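Local coordinates for uncharacterized protein (Legionella longbeachae NSW150, PDB 4JZA) that probably dephosphorylates phosphoinositides, most likely removing the 3-phosphate of phosphatidylinositol 3-phosphate, and may thereby alter the lipids of the host cell, at residues S640-S643 / L644-D648; C84-A87 / T88-A91. All blocks are in the same frame, centred on the assembly; numbering follows the deposited sequence.

Interaction 1: residues S640-S643 / L644-D648; sequences SERS and LKDDD
R642 and D646 form an i/i+4 salt bridge at the start of a helix, joining the loop that leads into helix 643-652 to the first turn of that helix. Starting at the root of the arginine, CB lies beside the carboxylate, 3.8 Å from D646 OD2. With chi1 at -83°, CG stands beside the backbone N, and the chain runs past the carboxylate at an almost constant distance, the two side chains crossing at about a right angle. The bend at chi3 (144°) turns NH1 onto D646 OD1, where it makes the salt bridge at 2.5 Å; CZ is 3.7 Å from that same OD1 of D646. The carboxylate meets the guanidinium at its edge, near its plane, the two flat groups being 36° apart. NH2 makes a second salt bridge, to D96 of helix 95-116. Between the backbones, D646 N donates to R642 O at 2.9 Å, so backbone and side chains tie the same two residues. The entrance is fastened too: S643 OG donates to S640 O, and S640 OG accepts a weak capping bond from R642 N. Chemically, a guanidinium shared by two carboxylates would favour ionised aspartates, and it links D646 on helix 643-652 with D96 on helix 95-116.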
loop_
_atom_site.group_PDB
_atom_site.type_symbol
_atom_site.label_atom_id
_atom_site.label_comp_id
_atom_site.label_asym_id
_atom_site.label_seq_id
_atom_site.Cartn_x
_atom_site.Cartn_y
_atom_site.Cartn_z
ATOM N N SER A 640 18.042 -24.305 -8.578
ATOM C CA SER A 640 17.679 -23.998 -7.204
ATOM C C SER A 640 16.281 -24.489 -6.953
ATOM O O SER A 640 15.403 -24.183 -7.753
ATOM C CB SER A 640 17.755 -22.482 -6.969
ATOM O OG SER A 640 17.563 -22.140 -5.583
ATOM N N GLU A 641 16.086 -25.260 -5.865
ATOM C CA GLU A 641 14.745 -25.630 -5.375
ATOM C C GLU A 641 14.012 -24.432 -4.852
ATOM O O GLU A 641 12.789 -24.415 -4.797
ATOM C CB GLU A 641 14.788 -26.653 -4.234
ATOM C CG GLU A 641 14.775 -28.070 -4.677
ATOM C CD GLU A 641 13.518 -28.474 -5.418
ATOM O OE1 GLU A 641 12.432 -28.373 -4.819
ATOM O OE2 GLU A 641 13.623 -28.930 -6.592
ATOM N N ARG A 642 14.777 -23.448 -4.423
ATOM C CA ARG A 642 14.253 -22.205 -3.865
ATOM C C ARG A 642 13.749 -21.168 -4.871
ATOM O O ARG A 642 13.186 -20.159 -4.424
ATOM C CB ARG A 642 15.379 -21.449 -3.208
ATOM C CG ARG A 642 15.797 -21.773 -1.805
ATOM C CD ARG A 642 17.019 -20.901 -1.612
ATOM N NE ARG A 642 17.116 -20.382 -0.260
ATOM C CZ ARG A 642 16.399 -19.376 0.230
ATOM N NH1 ARG A 642 15.502 -18.760 -0.505
ATOM N NH2 ARG A 642 16.582 -18.995 1.472
ATOM N N SER A 643 13.995 -21.326 -6.179
ATOM C CA SER A 643 13.874 -20.126 -7.071
ATOM C C SER A 643 12.476 -19.530 -7.144
ATOM O O SER A 643 12.336 -18.347 -7.077
ATOM C CB SER A 643 14.463 -20.332 -8.446
ATOM O OG SER A 643 14.557 -21.711 -8.673
ATOM N N LEU A 644 11.455 -20.358 -7.158
ATOM C CA LEU A 644 10.076 -19.869 -7.118
ATOM C C LEU A 644 9.665 -19.368 -5.730
ATOM O O LEU A 644 8.791 -18.532 -5.628
ATOM C CB LEU A 644 9.083 -20.931 -7.659
ATOM C CG LEU A 644 9.564 -21.427 -9.050
ATOM C CD1 LEU A 644 8.823 -22.661 -9.528
ATOM C CD2 LEU A 644 9.543 -20.325 -10.102
ATOM N N LYS A 645 10.275 -19.848 -4.664
ATOM C CA LYS A 645 9.981 -19.307 -3.328
ATOM C C LYS A 645 10.643 -17.927 -3.107
ATOM O O LYS A 645 10.100 -17.075 -2.420
ATOM C CB LYS A 645 10.353 -20.296 -2.255
ATOM C CG LYS A 645 9.464 -21.537 -2.268
ATOM C CD LYS A 645 9.870 -22.535 -1.182
ATOM C CE LYS A 645 8.767 -23.552 -0.868
ATOM N NZ LYS A 645 8.792 -24.654 -1.869
ATOM N N ASP A 646 11.779 -17.692 -3.754
ATOM C CA ASP A 646 12.404 -16.413 -3.760
ATOM C C ASP A 646 11.545 -15.434 -4.512
ATOM O O ASP A 646 11.380 -14.288 -4.067
ATOM C CB ASP A 646 13.771 -16.488 -4.444
ATOM C CG ASP A 646 14.806 -17.338 -3.653
ATOM O OD1 ASP A 646 14.553 -17.544 -2.452
ATOM O OD2 ASP A 646 15.846 -17.800 -4.218
ATOM N N ASP A 647 10.993 -15.849 -5.658
ATOM C CA ASP A 647 10.057 -14.986 -6.365
ATOM C C ASP A 647 8.914 -14.561 -5.448
ATOM O O ASP A 647 8.544 -13.401 -5.441
ATOM C CB ASP A 647 9.527 -15.648 -7.650
ATOM C CG ASP A 647 10.601 -15.698 -8.760
ATOM O OD1 ASP A 647 11.625 -15.060 -8.488
ATOM O OD2 ASP A 647 10.466 -16.371 -9.831
ATOM N N ASP A 648 8.405 -15.479 -4.633
ATOM C CA ASP A 648 7.282 -15.187 -3.763
ATOM C C ASP A 648 7.703 -14.290 -2.610
ATOM O O ASP A 648 6.954 -13.423 -2.184
ATOM C CB ASP A 648 6.682 -16.501 -3.296
ATOM C CG ASP A 648 5.556 -16.336 -2.307
ATOM O OD1 ASP A 648 4.397 -16.143 -2.689
ATOM O OD2 ASP A 648 5.844 -16.487 -1.116
#

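Interaction 2: residues C84-A87 / T88-A91; sequences CKLA and TTDA
T88 meets K85, and T89 meets L86, through hydroxyls folded back onto backbone carbonyls near the end of helix 74-87, and the two pairs repeat one geometry a residue apart. In both threonines, chi1 near +73° sets OG1 between the backbone N and the carbonyl carbon, which turns the hydroxyl toward the carbonyl three residues earlier. T88 OG1 donates to K85 O at 2.7 Å, tilted slightly from the carbonyl plane, while T88 N reaches the same K85 O at 3.1 Å from well above that plane. T89 copies the pattern on L86 O: its OG1 lies in the carbonyl plane at 3.2 Å, and its N stands above the plane.

The methyls turn differently from the hydroxyls. T88 CG2 sits beside the backbone N and comes within 3.5 Å of C84 O, on a buried side where F105 of helix 95-116 and V49 of helix 41-62 also touch T88. T89 CG2, on the exposed side, is 3.5 Å from L86 O and 4.1 Å from L86 CD1, the leucine and threonine side chains crossing obliquely. K85 is extended, and its NZ forms a salt bridge with D50 of helix 41-62.

What follows is that two carbonyls near the end of helix 74-87 are served by the residues that come next. Each threonine adds a hydroxyl to its i-to-i-3 amide bond, so K85 O and L86 O are each gripped twice by a single residue. The chain passes here into the loop before helix 95-116, while two polar side chains spend their donors on the backbone.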
loop_
_atom_site.group_PDB
_atom_site.type_symbol
_atom_site.label_atom_id
_atom_site.label_comp_id
_atom_site.label_asym_id
_atom_site.label_seq_id
_atom_site.Cartn_x
_atom_site.Cartn_y
_atom_site.Cartn_z
ATOM N N CYS A 84 21.221 5.363 7.932
ATOM C CA CYS A 84 20.692 3.990 7.943
ATOM C C CYS A 84 20.781 3.431 6.537
ATOM O O CYS A 84 21.071 2.253 6.342
ATOM C CB CYS A 84 19.236 3.942 8.386
ATOM S SG CYS A 84 18.922 4.371 10.108
ATOM N N LYS A 85 20.500 4.282 5.561
ATOM C CA LYS A 85 20.581 3.888 4.175
ATOM C C LYS A 85 22.003 3.625 3.739
ATOM O O LYS A 85 22.242 2.682 3.008
ATOM C CB LYS A 85 19.977 4.927 3.216
ATOM C CG LYS A 85 19.993 4.379 1.789
ATOM C CD LYS A 85 19.418 5.297 0.748
ATOM C CE LYS A 85 19.994 4.864 -0.590
ATOM N NZ LYS A 85 19.424 5.689 -1.660
ATOM N N LEU A 86 22.932 4.472 4.152
ATOM C CA LEU A 86 24.326 4.275 3.778
ATOM C C LEU A 86 24.892 2.953 4.366
ATOM O O LEU A 86 25.704 2.301 3.756
ATOM C CB LEU A 86 25.162 5.465 4.218
ATOM C CG LEU A 86 26.599 5.377 3.735
ATOM C CD1 LEU A 86 26.666 5.780 2.269
ATOM C CD2 LEU A 86 27.466 6.257 4.620
ATOM N N ALA A 87 24.442 2.555 5.540
ATOM C CA ALA A 87 24.849 1.290 6.092
ATOM C C ALA A 87 24.436 0.059 5.256
ATOM O O ALA A 87 25.064 -0.992 5.372
ATOM C CB ALA A 87 24.321 1.166 7.519
ATOM N N THR A 88 23.397 0.173 4.434
ATOM C CA THR A 88 23.009 -0.929 3.547
ATOM C C THR A 88 23.780 -0.999 2.199
ATOM O O THR A 88 23.641 -1.965 1.477
ATOM C CB THR A 88 21.517 -0.856 3.217
ATOM O OG1 THR A 88 21.307 0.215 2.285
ATOM C CG2 THR A 88 20.640 -0.695 4.508
ATOM N N THR A 89 24.602 -0.016 1.861
ATOM C CA THR A 89 25.389 -0.097 0.611
ATOM C C THR A 89 26.425 -1.222 0.648
ATOM O O THR A 89 26.797 -1.775 -0.397
ATOM C CB THR A 89 26.154 1.204 0.256
ATOM O OG1 THR A 89 27.258 1.348 1.158
ATOM C CG2 THR A 89 25.227 2.467 0.277
ATOM N N ASP A 90 26.895 -1.557 1.841
ATOM C CA ASP A 90 27.807 -2.689 1.990
ATOM C C ASP A 90 27.130 -4.063 1.854
ATOM O O ASP A 90 27.777 -5.004 1.408
ATOM C CB ASP A 90 28.544 -2.619 3.338
ATOM C CG ASP A 90 29.635 -1.572 3.345
ATOM O OD1 ASP A 90 30.274 -1.379 2.280
ATOM O OD2 ASP A 90 29.827 -0.940 4.409
ATOM N N ALA A 91 25.857 -4.191 2.240
ATOM C CA ALA A 91 25.206 -5.510 2.305
ATOM C C ALA A 91 25.506 -6.390 1.086
ATOM O O ALA A 91 25.170 -6.020 -0.042
ATOM C CB ALA A 91 23.707 -5.350 2.464
#

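Overall arrangement
Interaction 2 comes first along the chain, where helix 74-87 gives way to the loop before helix 95-116; interaction 1 follows more than five hundred residues later, where the loop after helix 628-637 enters helix 643-652. One therefore lies at the close of a helix and the other at the start of one. The centres of interactions 1 and 2 are 25 Å apart. The nearest atoms of interactions 1 and 2 are about 15 Å apart, so the two do not touch. Helix 95-116 links them: its first residues, I95 and D96, meet interaction 1, whereas F105 and K108, farther along, meet interaction 2. This early helix thus connects distant parts of the sequence within the fold.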